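Hypothetical protein AQ_1354 (Aquifex aeolicus, PDB 1OZ9) probably acts as a zinc-dependent endoribonuclease of the YbeY family, cutting single-stranded RNA in 16S rRNA maturation and ribosome quality control. Local coordinates at residues D23-W28 and V45-D50; T59-D64 and V69-M74; V87-D92 and R111-G116; G116-L121 and R136-Y141. All coordinates share one frame; numbering follows the deposited sequence.

Contact 1 (D23-W28 and V45-D50)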
loop_
_atom_site.group_PDB
_atom_site.type_symbol
_atom_site.label_atom_id
_atom_site.label_comp_id
_atom_site.label_asym_id
_atom_site.label_seq_id
_atom_site.Cartn_x
_atom_site.Cartn_y
_atom_site.Cartn_z
ATOM N N ASP A 23 9.098 5.207 -10.973
ATOM C CA ASP A 23 10.231 4.390 -10.546
ATOM C C ASP A 23 10.458 4.438 -9.041
ATOM O O ASP A 23 10.966 3.471 -8.459
ATOM C CB ASP A 23 11.511 4.731 -11.326
ATOM C CG ASP A 23 11.960 6.193 -11.162
ATOM O OD1 ASP A 23 11.168 7.096 -10.793
ATOM O OD2 ASP A 23 13.129 6.533 -11.416
ATOM N N LYS A 24 10.083 5.536 -8.399
ATOM C CA LYS A 24 10.243 5.610 -6.941
ATOM C C LYS A 24 9.220 4.704 -6.247
ATOM O O LYS A 24 9.539 4.009 -5.276
ATOM C CB LYS A 24 10.096 7.048 -6.419
ATOM C CG LYS A 24 11.351 7.876 -6.560
ATOM C CD LYS A 24 11.199 9.263 -5.852
ATOM C CE LYS A 24 12.519 10.010 -5.809
ATOM N NZ LYS A 24 12.410 11.500 -5.540
ATOM N N ILE A 25 7.983 4.738 -6.737
ATOM C CA ILE A 25 6.948 3.915 -6.180
ATOM C C ILE A 25 7.346 2.461 -6.391
ATOM O O ILE A 25 7.187 1.617 -5.484
ATOM C CB ILE A 25 5.581 4.232 -6.833
ATOM C CG1 ILE A 25 5.056 5.594 -6.316
ATOM C CG2 ILE A 25 4.581 3.140 -6.557
ATOM C CD1 ILE A 25 3.983 6.174 -7.208
ATOM N N GLU A 26 7.849 2.151 -7.579
ATOM C CA GLU A 26 8.229 0.770 -7.867
ATOM C C GLU A 26 9.329 0.290 -6.906
ATOM O O GLU A 26 9.239 -0.825 -6.344
ATOM C CB GLU A 26 8.704 0.628 -9.318
ATOM C CG GLU A 26 8.551 -0.781 -9.844
ATOM C CD GLU A 26 8.987 -0.943 -11.308
ATOM O OE1 GLU A 26 8.715 -0.038 -12.150
ATOM O OE2 GLU A 26 9.594 -1.991 -11.605
ATOM N N LYS A 27 10.364 1.120 -6.741
ATOM C CA LYS A 27 11.480 0.838 -5.839
ATOM C C LYS A 27 11.033 0.648 -4.366
ATOM O O LYS A 27 11.442 -0.341 -3.742
ATOM C CB LYS A 27 12.623 1.865 -5.978
ATOM C CG LYS A 27 13.611 1.944 -4.766
ATOM C CD LYS A 27 14.696 3.022 -4.949
ATOM C CE LYS A 27 15.189 3.648 -3.608
ATOM N NZ LYS A 27 16.605 3.288 -3.207
ATOM N N TRP A 28 10.212 1.557 -3.824
ATOM C CA TRP A 28 9.706 1.409 -2.451
ATOM C C TRP A 28 8.977 0.076 -2.302
ATOM O O TRP A 28 9.185 -0.654 -1.334
ATOM C CB TRP A 28 8.722 2.526 -2.082
ATOM C CG TRP A 28 9.399 3.847 -1.936
ATOM C CD1 TRP A 28 10.662 4.074 -1.510
ATOM C CD2 TRP A 28 8.842 5.112 -2.232
ATOM N NE1 TRP A 28 10.927 5.425 -1.483
ATOM C CE2 TRP A 28 9.829 6.084 -1.955
ATOM C CE3 TRP A 28 7.602 5.534 -2.706
ATOM C CZ2 TRP A 28 9.614 7.446 -2.144
ATOM C CZ3 TRP A 28 7.392 6.894 -2.878
ATOM C CH2 TRP A 28 8.391 7.823 -2.603
ATOM N N VAL A 45 0.318 -1.717 -7.667
ATOM C CA VAL A 45 0.128 -0.484 -6.912
ATOM C C VAL A 45 -0.559 0.533 -7.823
ATOM O O VAL A 45 -0.074 0.794 -8.948
ATOM C CB VAL A 45 1.448 0.067 -6.386
ATOM C CG1 VAL A 45 1.195 1.353 -5.570
ATOM C CG2 VAL A 45 2.171 -1.007 -5.520
ATOM N N TYR A 46 -1.690 1.095 -7.390
ATOM C CA TYR A 46 -2.399 2.067 -8.235
ATOM C C TYR A 46 -2.438 3.400 -7.508
ATOM O O TYR A 46 -2.838 3.442 -6.344
ATOM C CB TYR A 46 -3.823 1.579 -8.498
ATOM C CG TYR A 46 -4.672 2.388 -9.480
ATOM C CD1 TYR A 46 -4.107 3.094 -10.536
ATOM C CD2 TYR A 46 -6.066 2.406 -9.355
ATOM C CE1 TYR A 46 -4.900 3.801 -11.430
ATOM C CE2 TYR A 46 -6.862 3.101 -10.230
ATOM C CZ TYR A 46 -6.291 3.796 -11.271
ATOM O OH TYR A 46 -7.127 4.480 -12.134
ATOM N N ILE A 47 -1.994 4.474 -8.155
ATOM C CA ILE A 47 -2.124 5.803 -7.541
ATOM C C ILE A 47 -3.246 6.529 -8.285
ATOM O O ILE A 47 -3.128 6.825 -9.488
ATOM C CB ILE A 47 -0.844 6.645 -7.641
ATOM C CG1 ILE A 47 0.385 5.912 -7.084
ATOM C CG2 ILE A 47 -1.057 8.001 -6.951
ATOM C CD1 ILE A 47 0.290 5.466 -5.600
ATOM N N THR A 48 -4.338 6.818 -7.585
ATOM C CA THR A 48 -5.486 7.409 -8.243
ATOM C C THR A 48 -5.991 8.629 -7.488
ATOM O O THR A 48 -5.214 9.259 -6.754
ATOM C CB THR A 48 -6.571 6.313 -8.480
ATOM O OG1 THR A 48 -7.663 6.844 -9.222
ATOM C CG2 THR A 48 -7.179 5.804 -7.158
ATOM N N ASP A 49 -7.259 8.979 -7.681
ATOM C CA ASP A 49 -7.833 10.186 -7.066
ATOM C C ASP A 49 -8.945 9.868 -6.073
ATOM O O ASP A 49 -9.333 8.717 -5.914
ATOM C CB ASP A 49 -8.373 11.149 -8.126
ATOM C CG ASP A 49 -9.523 10.556 -8.947
ATOM O OD1 ASP A 49 -10.006 9.441 -8.659
ATOM O OD2 ASP A 49 -10.012 11.153 -9.926
ATOM N N ASP A 50 -9.473 10.899 -5.423
ATOM C CA ASP A 50 -10.514 10.704 -4.414
ATOM C C ASP A 50 -11.797 10.104 -4.972
ATOM O O ASP A 50 -12.458 9.296 -4.298
ATOM C CB ASP A 50 -10.826 12.024 -3.685
ATOM C CG ASP A 50 -9.987 12.197 -2.437
ATOM O OD1 ASP A 50 -9.142 11.305 -2.168
ATOM O OD2 ASP A 50 -10.092 13.176 -1.662
#

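Contact 2 (T59-D64 and V69-M74)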
loop_
_atom_site.group_PDB
_atom_site.type_symbol
_atom_site.label_atom_id
_atom_site.label_comp_id
_atom_site.label_asym_id
_atom_site.label_seq_id
_atom_site.Cartn_x
_atom_site.Cartn_y
_atom_site.Cartn_z
ATOM N N THR A 59 -17.992 0.251 -2.908
ATOM C CA THR A 59 -18.248 -1.076 -3.447
ATOM C C THR A 59 -17.711 -2.194 -2.549
ATOM O O THR A 59 -18.415 -3.178 -2.255
ATOM C CB THR A 59 -17.627 -1.172 -4.859
ATOM O OG1 THR A 59 -18.440 -0.435 -5.784
ATOM C CG2 THR A 59 -17.678 -2.601 -5.384
ATOM N N TYR A 60 -16.483 -2.015 -2.083
ATOM C CA TYR A 60 -15.791 -3.054 -1.329
ATOM C C TYR A 60 -15.810 -2.966 0.202
ATOM O O TYR A 60 -15.429 -3.922 0.884
ATOM C CB TYR A 60 -14.343 -3.139 -1.819
ATOM C CG TYR A 60 -14.271 -3.627 -3.245
ATOM C CD1 TYR A 60 -13.867 -2.787 -4.275
ATOM C CD2 TYR A 60 -14.670 -4.916 -3.573
ATOM C CE1 TYR A 60 -13.822 -3.234 -5.590
ATOM C CE2 TYR A 60 -14.639 -5.369 -4.887
ATOM C CZ TYR A 60 -14.204 -4.523 -5.886
ATOM O OH TYR A 60 -14.164 -4.973 -7.186
ATOM N N ARG A 61 -16.199 -1.828 0.751
ATOM C CA ARG A 61 -16.173 -1.695 2.198
ATOM C C ARG A 61 -17.460 -1.088 2.704
ATOM O O ARG A 61 -17.626 -0.880 3.892
ATOM C CB ARG A 61 -14.971 -0.859 2.651
ATOM C CG ARG A 61 -13.618 -1.519 2.351
ATOM C CD ARG A 61 -12.522 -1.198 3.352
ATOM N NE ARG A 61 -11.209 -1.744 2.992
ATOM C CZ ARG A 61 -10.062 -1.266 3.492
ATOM N NH1 ARG A 61 -10.098 -0.264 4.362
ATOM N NH2 ARG A 61 -8.883 -1.772 3.119
ATOM N N LYS A 62 -18.361 -0.807 1.779
ATOM C CA LYS A 62 -19.628 -0.192 2.111
ATOM C C LYS A 62 -19.423 1.102 2.891
ATOM O O LYS A 62 -20.148 1.387 3.835
ATOM C CB LYS A 62 -20.515 -1.175 2.881
ATOM C CG LYS A 62 -20.706 -2.500 2.147
ATOM C CD LYS A 62 -21.800 -3.333 2.787
ATOM C CE LYS A 62 -22.092 -4.594 1.978
ATOM N NZ LYS A 62 -23.321 -5.249 2.492
ATOM N N LYS A 63 -18.431 1.883 2.479
ATOM C CA LYS A 63 -18.174 3.189 3.080
ATOM C C LYS A 63 -18.095 4.222 1.963
ATOM O O LYS A 63 -17.095 4.312 1.236
ATOM C CB LYS A 63 -16.889 3.169 3.916
ATOM C CG LYS A 63 -17.079 2.479 5.277
ATOM C CD LYS A 63 -15.737 2.168 5.965
ATOM C CE LYS A 63 -15.948 1.677 7.418
ATOM N NZ LYS A 63 -14.641 1.270 8.037
ATOM N N ASP A 64 -19.165 4.991 1.823
ATOM C CA ASP A 64 -19.271 5.980 0.755
ATOM C C ASP A 64 -18.505 7.256 1.068
ATOM O O ASP A 64 -19.088 8.285 1.389
ATOM C CB ASP A 64 -20.745 6.285 0.467
ATOM C CG ASP A 64 -20.940 7.086 -0.807
ATOM O OD1 ASP A 64 -19.950 7.340 -1.522
ATOM O OD2 ASP A 64 -22.055 7.500 -1.166
ATOM N N VAL A 69 -5.820 4.777 1.564
ATOM C CA VAL A 69 -5.326 3.567 0.917
ATOM C C VAL A 69 -6.303 2.404 1.135
ATOM O O VAL A 69 -6.898 2.275 2.205
ATOM C CB VAL A 69 -3.923 3.199 1.501
ATOM C CG1 VAL A 69 -3.979 2.997 3.054
ATOM C CG2 VAL A 69 -3.241 1.990 0.768
ATOM N N LEU A 70 -6.450 1.558 0.123
ATOM C CA LEU A 70 -7.223 0.343 0.257
ATOM C C LEU A 70 -6.384 -0.813 -0.273
ATOM O O LEU A 70 -5.625 -0.642 -1.237
ATOM C CB LEU A 70 -8.535 0.446 -0.499
ATOM C CG LEU A 70 -9.574 1.421 0.095
ATOM C CD1 LEU A 70 -10.755 1.521 -0.850
ATOM C CD2 LEU A 70 -10.084 0.980 1.453
ATOM N N SER A 71 -6.495 -1.979 0.344
ATOM C CA SER A 71 -5.762 -3.136 -0.169
ATOM C C SER A 71 -6.730 -4.261 -0.554
ATOM O O SER A 71 -7.697 -4.533 0.178
ATOM C CB SER A 71 -4.808 -3.630 0.923
ATOM O OG SER A 71 -5.638 -4.232 1.917
ATOM N N PHE A 72 -6.477 -4.928 -1.682
ATOM C CA PHE A 72 -7.385 -5.959 -2.188
ATOM C C PHE A 72 -6.644 -7.269 -2.443
ATOM O O PHE A 72 -5.937 -7.375 -3.436
ATOM C CB PHE A 72 -8.009 -5.503 -3.518
ATOM C CG PHE A 72 -8.724 -4.181 -3.428
ATOM C CD1 PHE A 72 -8.074 -3.006 -3.728
ATOM C CD2 PHE A 72 -10.019 -4.116 -2.988
ATOM C CE1 PHE A 72 -8.721 -1.780 -3.603
ATOM C CE2 PHE A 72 -10.676 -2.885 -2.878
ATOM C CZ PHE A 72 -10.029 -1.731 -3.203
ATOM N N PRO A 73 -6.786 -8.259 -1.565
ATOM C CA PRO A 73 -6.112 -9.551 -1.771
ATOM C C PRO A 73 -6.682 -10.332 -2.926
ATOM O O PRO A 73 -7.893 -10.328 -3.158
ATOM C CB PRO A 73 -6.398 -10.305 -0.466
ATOM C CG PRO A 73 -7.714 -9.734 -0.007
ATOM C CD PRO A 73 -7.542 -8.231 -0.296
ATOM N N MET A 74 -5.799 -11.005 -3.659
ATOM C CA MET A 74 -6.193 -11.863 -4.751
ATOM C C MET A 74 -5.789 -13.256 -4.265
ATOM O O MET A 74 -6.592 -13.984 -3.635
ATOM C CB MET A 74 -5.439 -11.483 -6.027
ATOM C CG MET A 74 -5.877 -10.157 -6.629
ATOM S SD MET A 74 -7.616 -10.138 -7.229
ATOM C CE MET A 74 -8.122 -8.519 -6.751
#

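Contact 3 (V87-D92 and R111-G116)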
loop_
_atom_site.group_PDB
_atom_site.type_symbol
_atom_site.label_atom_id
_atom_site.label_comp_id
_atom_site.label_asym_id
_atom_site.label_seq_id
_atom_site.Cartn_x
_atom_site.Cartn_y
_atom_site.Cartn_z
ATOM N N VAL A 87 -2.782 -2.676 -4.138
ATOM C CA VAL A 87 -2.797 -1.572 -3.163
ATOM C C VAL A 87 -3.197 -0.342 -3.963
ATOM O O VAL A 87 -2.580 -0.052 -4.990
ATOM C CB VAL A 87 -1.436 -1.311 -2.553
ATOM C CG1 VAL A 87 -1.476 -0.041 -1.722
ATOM C CG2 VAL A 87 -1.035 -2.504 -1.641
ATOM N N VAL A 88 -4.235 0.365 -3.518
ATOM C CA VAL A 88 -4.727 1.535 -4.243
ATOM C C VAL A 88 -4.646 2.734 -3.289
ATOM O O VAL A 88 -5.223 2.678 -2.192
ATOM C CB VAL A 88 -6.204 1.325 -4.641
ATOM C CG1 VAL A 88 -6.754 2.553 -5.405
ATOM C CG2 VAL A 88 -6.350 0.058 -5.479
ATOM N N ILE A 89 -3.988 3.822 -3.734
ATOM C CA ILE A 89 -3.764 4.998 -2.911
ATOM C C ILE A 89 -4.326 6.226 -3.605
ATOM O O ILE A 89 -4.180 6.364 -4.818
ATOM C CB ILE A 89 -2.241 5.179 -2.767
ATOM C CG1 ILE A 89 -1.711 4.067 -1.853
ATOM C CG2 ILE A 89 -1.903 6.599 -2.242
ATOM C CD1 ILE A 89 -0.185 3.932 -1.821
ATOM N N SER A 90 -4.961 7.109 -2.857
ATOM C CA SER A 90 -5.438 8.340 -3.458
ATOM C C SER A 90 -4.395 9.418 -3.230
ATOM O O SER A 90 -4.075 9.775 -2.084
ATOM C CB SER A 90 -6.747 8.824 -2.835
ATOM O OG SER A 90 -7.022 10.152 -3.325
ATOM N N GLN A 91 -3.880 9.951 -4.325
ATOM C CA GLN A 91 -2.979 11.080 -4.223
ATOM C C GLN A 91 -3.644 12.273 -3.547
ATOM O O GLN A 91 -2.998 12.999 -2.808
ATOM C CB GLN A 91 -2.468 11.494 -5.618
ATOM C CG GLN A 91 -1.499 12.649 -5.551
ATOM C CD GLN A 91 -1.049 13.081 -6.943
ATOM O OE1 GLN A 91 -1.525 14.086 -7.495
ATOM N NE2 GLN A 91 -0.146 12.327 -7.498
ATOM N N ASP A 92 -4.924 12.500 -3.834
ATOM C CA ASP A 92 -5.650 13.629 -3.265
ATOM C C ASP A 92 -5.635 13.578 -1.744
ATOM O O ASP A 92 -5.383 14.582 -1.069
ATOM C CB ASP A 92 -7.110 13.607 -3.683
ATOM C CG ASP A 92 -7.317 13.882 -5.154
ATOM O OD1 ASP A 92 -6.406 14.459 -5.823
ATOM O OD2 ASP A 92 -8.384 13.552 -5.715
ATOM N N ARG A 111 4.767 5.718 2.892
ATOM C CA ARG A 111 4.181 5.164 4.108
ATOM C C ARG A 111 2.880 4.410 3.826
ATOM O O ARG A 111 2.590 3.376 4.458
ATOM C CB ARG A 111 3.950 6.268 5.127
ATOM C CG ARG A 111 5.256 6.738 5.836
ATOM C CD ARG A 111 5.030 7.865 6.849
ATOM N NE ARG A 111 6.238 8.595 7.235
ATOM C CZ ARG A 111 6.309 9.436 8.295
ATOM N NH1 ARG A 111 5.248 9.615 9.084
ATOM N NH2 ARG A 111 7.441 10.096 8.578
ATOM N N LEU A 112 2.106 4.918 2.882
ATOM C CA LEU A 112 0.853 4.301 2.520
ATOM C C LEU A 112 1.096 3.004 1.753
ATOM O O LEU A 112 0.313 2.064 1.869
ATOM C CB LEU A 112 -0.012 5.260 1.684
ATOM C CG LEU A 112 -0.630 6.401 2.512
ATOM C CD1 LEU A 112 -1.250 7.451 1.617
ATOM C CD2 LEU A 112 -1.698 5.900 3.538
ATOM N N ILE A 113 2.157 2.957 0.948
ATOM C CA ILE A 113 2.492 1.702 0.254
ATOM C C ILE A 113 2.799 0.615 1.260
ATOM O O ILE A 113 2.310 -0.508 1.152
ATOM C CB ILE A 113 3.715 1.915 -0.635
ATOM C CG1 ILE A 113 3.293 2.702 -1.868
ATOM C CG2 ILE A 113 4.332 0.562 -1.078
ATOM C CD1 ILE A 113 4.478 3.296 -2.645
ATOM N N VAL A 114 3.608 0.947 2.257
ATOM C CA VAL A 114 3.950 -0.031 3.307
ATOM C C VAL A 114 2.698 -0.428 4.056
ATOM O O VAL A 114 2.448 -1.625 4.286
ATOM C CB VAL A 114 5.020 0.554 4.256
ATOM C CG1 VAL A 114 5.344 -0.396 5.438
ATOM C CG2 VAL A 114 6.294 0.837 3.427
ATOM N N HIS A 115 1.889 0.561 4.416
ATOM C CA HIS A 115 0.668 0.259 5.161
ATOM C C HIS A 115 -0.198 -0.711 4.336
ATOM O O HIS A 115 -0.716 -1.705 4.860
ATOM C CB HIS A 115 -0.083 1.555 5.448
ATOM C CG HIS A 115 -1.226 1.398 6.399
ATOM N ND1 HIS A 115 -1.072 1.478 7.770
ATOM C CD2 HIS A 115 -2.545 1.181 6.177
ATOM C CE1 HIS A 115 -2.251 1.332 8.350
ATOM N NE2 HIS A 115 -3.159 1.136 7.407
ATOM N N GLY A 116 -0.342 -0.430 3.043
ATOM C CA GLY A 116 -1.162 -1.276 2.176
ATOM C C GLY A 116 -0.633 -2.705 2.039
ATOM O O GLY A 116 -1.398 -3.679 2.043
#

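Contact 4 (G116-L121 and R136-Y141)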
loop_
_atom_site.group_PDB
_atom_site.type_symbol
_atom_site.label_atom_id
_atom_site.label_comp_id
_atom_site.label_asym_id
_atom_site.label_seq_id
_atom_site.Cartn_x
_atom_site.Cartn_y
_atom_site.Cartn_z
ATOM N N GLY A 116 -0.342 -0.430 3.043
ATOM C CA GLY A 116 -1.162 -1.276 2.176
ATOM C C GLY A 116 -0.633 -2.705 2.039
ATOM O O GLY A 116 -1.398 -3.679 2.043
ATOM N N ILE A 117 0.689 -2.831 1.928
ATOM C CA ILE A 117 1.299 -4.144 1.759
ATOM C C ILE A 117 1.072 -4.969 3.004
ATOM O O ILE A 117 0.749 -6.158 2.908
ATOM C CB ILE A 117 2.789 -4.032 1.446
ATOM C CG1 ILE A 117 2.943 -3.468 0.036
ATOM C CG2 ILE A 117 3.495 -5.427 1.526
ATOM C CD1 ILE A 117 4.361 -3.153 -0.345
ATOM N N VAL A 118 1.268 -4.371 4.170
ATOM C CA VAL A 118 1.072 -5.118 5.411
ATOM C C VAL A 118 -0.377 -5.620 5.537
ATOM O O VAL A 118 -0.623 -6.759 5.973
ATOM C CB VAL A 118 1.479 -4.270 6.657
ATOM C CG1 VAL A 118 1.182 -5.050 7.983
ATOM C CG2 VAL A 118 2.980 -3.869 6.543
ATOM N N HIS A 119 -1.335 -4.791 5.133
ATOM C CA HIS A 119 -2.735 -5.206 5.125
ATOM C C HIS A 119 -2.900 -6.385 4.192
ATOM O O HIS A 119 -3.670 -7.311 4.466
ATOM C CB HIS A 119 -3.646 -4.101 4.595
ATOM C CG HIS A 119 -4.196 -3.218 5.658
ATOM N ND1 HIS A 119 -5.238 -3.592 6.474
ATOM C CD2 HIS A 119 -3.839 -1.966 6.042
ATOM C CE1 HIS A 119 -5.502 -2.612 7.322
ATOM N NE2 HIS A 119 -4.671 -1.609 7.074
ATOM N N LEU A 120 -2.203 -6.328 3.064
ATOM C CA LEU A 120 -2.333 -7.378 2.048
ATOM C C LEU A 120 -1.816 -8.723 2.526
ATOM O O LEU A 120 -2.238 -9.770 2.022
ATOM C CB LEU A 120 -1.539 -7.019 0.790
ATOM C CG LEU A 120 -2.198 -6.487 -0.460
ATOM C CD1 LEU A 120 -1.183 -6.582 -1.622
ATOM C CD2 LEU A 120 -3.440 -7.264 -0.800
ATOM N N LEU A 121 -0.882 -8.692 3.471
ATOM C CA LEU A 121 -0.333 -9.904 4.028
ATOM C C LEU A 121 -1.251 -10.457 5.111
ATOM O O LEU A 121 -0.927 -11.456 5.761
ATOM C CB LEU A 121 1.065 -9.673 4.589
ATOM C CG LEU A 121 2.036 -9.284 3.471
ATOM C CD1 LEU A 121 3.396 -9.024 4.072
ATOM C CD2 LEU A 121 2.086 -10.381 2.363
ATOM N N ARG A 136 1.607 -3.012 13.611
ATOM C CA ARG A 136 2.528 -1.900 13.773
ATOM C C ARG A 136 3.976 -2.343 13.864
ATOM O O ARG A 136 4.808 -1.736 13.246
ATOM C CB ARG A 136 2.163 -1.059 15.004
ATOM C CG ARG A 136 0.860 -0.266 14.839
ATOM C CD ARG A 136 0.728 0.602 13.572
ATOM N NE ARG A 136 -0.484 1.427 13.660
ATOM C CZ ARG A 136 -1.089 2.045 12.640
ATOM N NH1 ARG A 136 -0.605 1.957 11.412
ATOM N NH2 ARG A 136 -2.192 2.770 12.873
ATOM N N GLU A 137 4.282 -3.383 14.634
ATOM C CA GLU A 137 5.660 -3.890 14.624
ATOM C C GLU A 137 6.142 -4.201 13.171
ATOM O O GLU A 137 7.221 -3.774 12.766
ATOM C CB GLU A 137 5.810 -5.089 15.573
ATOM C CG GLU A 137 5.565 -4.721 17.044
ATOM C CD GLU A 137 5.786 -5.872 18.011
ATOM O OE1 GLU A 137 5.706 -7.042 17.546
ATOM O OE2 GLU A 137 6.041 -5.605 19.226
ATOM N N LEU A 138 5.313 -4.860 12.357
ATOM C CA LEU A 138 5.734 -5.192 10.987
ATOM C C LEU A 138 5.894 -3.955 10.105
ATOM O O LEU A 138 6.844 -3.810 9.333
ATOM C CB LEU A 138 4.747 -6.166 10.332
ATOM C CG LEU A 138 5.309 -6.829 9.082
ATOM C CD1 LEU A 138 6.592 -7.561 9.491
ATOM C CD2 LEU A 138 4.300 -7.811 8.510
ATOM N N GLU A 139 4.957 -3.031 10.229
ATOM C CA GLU A 139 5.012 -1.812 9.467
ATOM C C GLU A 139 6.263 -0.987 9.840
ATOM O O GLU A 139 6.978 -0.470 8.966
ATOM C CB GLU A 139 3.734 -1.047 9.772
ATOM C CG GLU A 139 3.600 0.283 9.078
ATOM C CD GLU A 139 2.267 0.933 9.386
ATOM O OE1 GLU A 139 1.881 0.942 10.575
ATOM O OE2 GLU A 139 1.612 1.431 8.449
ATOM N N ASN A 140 6.500 -0.856 11.148
ATOM C CA ASN A 140 7.686 -0.164 11.639
ATOM C C ASN A 140 8.980 -0.825 11.139
ATOM O O ASN A 140 9.869 -0.149 10.635
ATOM C CB ASN A 140 7.639 -0.062 13.157
ATOM C CG ASN A 140 6.723 1.051 13.608
ATOM O OD1 ASN A 140 6.259 1.822 12.791
ATOM N ND2 ASN A 140 6.469 1.147 14.895
ATOM N N TYR A 141 9.053 -2.150 11.227
ATOM C CA TYR A 141 10.216 -2.863 10.685
ATOM C C TYR A 141 10.456 -2.534 9.205
ATOM O O TYR A 141 11.581 -2.244 8.809
ATOM C CB TYR A 141 10.055 -4.371 10.867
ATOM C CG TYR A 141 11.166 -5.221 10.255
ATOM C CD1 TYR A 141 12.355 -5.434 10.943
ATOM C CD2 TYR A 141 11.022 -5.804 8.996
ATOM C CE1 TYR A 141 13.369 -6.207 10.407
ATOM C CE2 TYR A 141 12.042 -6.599 8.449
ATOM C CZ TYR A 141 13.207 -6.788 9.161
ATOM O OH TYR A 141 14.240 -7.560 8.650
#

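Contact 1 (D23-W28 and V45-D50)
Helix 22-35 lies against strand 41-48, and I25 and V45 bring the two backbones nearest, with 8.1 Å between their CA atoms. I25 is the one helix residue of 23-28 that touches 45-50. Its two branches serve different partners. The longer branch starts beside the backbone N (chi1 -73°) and runs on extended (chi2 162°). This carries CD1 out to the strand, where it meets CG1 of I47 at 3.6 Å. The two isoleucines reach toward each other tip to tip. I47 folds its own chain back (chi2 -58°), which brings its CD1 to 4.1 Å from CD1 of I25. The shorter branch of I25 takes the other partner: CG2 lies 4.0 Å from CG1 of V45, and these two side chains cross obliquely. V45 and I47 both turn toward the helix, while Y46 between them turns away from it. No hydrogen bond joins the segments, and all three touching residues are buried. The contact is part of the beta-alpha-beta unit formed by strand 10-15, helix 22-35 and strand 41-48. V13 and L15 of strand 10-15 extend the apolar layer under I25. I113 of helix 105-120 also packs on I25 and on W28. On its other edge, strand 41-48 pairs with strand 81-90 through Y46, and I47 packs on I89 there.

Contact 2 (T59-D64 and V69-M74)
The backbone of L70, whose side chain faces helix 50-61, is hydrogen-bonded to V88, which ties strand 69-78 to strand 81-90. No hydrogen bond crosses between 59-64 and 69-74. The sound part of the contact is aromatic. F72 points the edge of its ring at the face of Y60 in an offset edge-to-face pair, with centroids 5.2 Å apart and planes at 67°. CE2 of F72 does the touching and lies 3.5 Å from CD1 of Y60. On the opposite face of the Y60 ring sits CG2 of T59, over its centre. R61 extends its guanidinium across CD2 of L70, but the modelled approach is too close to be trusted. The contact lies at the surface and joins the end of helix 50-61 to strand 69-78, one of the two edge strands of the sheet. S71 on this strand packs on H119, a predicted zinc ligand. Across these two segments the sound interaction is weak and non-polar, the Y60-F72 ring pair, while L70 packs farther back on I53 and N57.

Contact 3 (V87-D92 and R111-G116)
V87 lays its two methyl groups on the backbone of G116, whose lack of a side chain lets strand and helix come to 5.6 Å between CA atoms. In V87, CG1 is anti to the backbone N and CG2 sits beside that N. CG2 of V87 rests 3.7 Å from C of G116, and CG1 lies 4.1 Å from its CA. Two residues on, I89 makes contact through both its branches. Its CG1 sits beside the backbone N (chi1 -71°) and the chain then runs straight out (chi2 169°). CD1 therefore reaches two helix residues, 3.8 Å from CB of L112 and 3.7 Å from CG1 of I113. I89 meets the I113 side chain at about a right angle. The other branch, CG2, comes to 4.0 Å from CD1 of L112. V69 of the adjacent strand also packs on V87, I89 and L112. Between these segments the helix is seated on the sheet by buried van der Waals packing, without polar bonds, and this turn carries H115, a predicted zinc ligand.

Contact 4 (G116-L121 and R136-Y141)
E139 meets V118 with the start of its side chain and bonds with the end. Its CB lies 4.4 Å from CG2 of V118, the same methyl that sits 4.1 Å from CA of E139. From CB the chain runs extended (chi1 179°, chi2 177°) through CG to the carboxylate at CD. OE1 there uses its syn lone pair to accept a salt-bridge hydrogen bond of 2.8 Å from NH1 of R136, at 161° and close to the guanidinium plane. OE2 takes a hydrogen bond of 2.8 Å from ND1 of H115. The carboxylate is thus gripped at both oxygens and, as a second-shell group, probably orients H115. V118 turns its other methyl, CG1, to CD2 of L138 at 4.2 Å, the two side chains sliding past each other. H115 and H119, predicted zinc ligands on helix 105-120, would form the site with H125, as in the matrix-metalloproteinase-type fold. The contact joins this helix to helix 129-147. V114 also touches E139, and loop residue Y123 packs on L138.

The four contacts follow one another along the chain. Contacts 1, 2 and 3 all reach the same mixed sheet. Contacts 1 and 3 are close, with centres about 7 Å apart on the neighbouring strands 41-48 and 81-90. Contact 2 uses edge strand 69-78 and lies about 12 Å from contact 3, centre to centre. Contact 4 lies on the far part of helix 105-120, its centre about 17 Å from those of contacts 1 and 2. It shares G116 with contact 3. Contact 3 packs that helix on the sheet and contact 4 packs it on helix 129-147, which probably helps to place the predicted zinc ligands H115 and H119. S71 of contact 2 packs on H119.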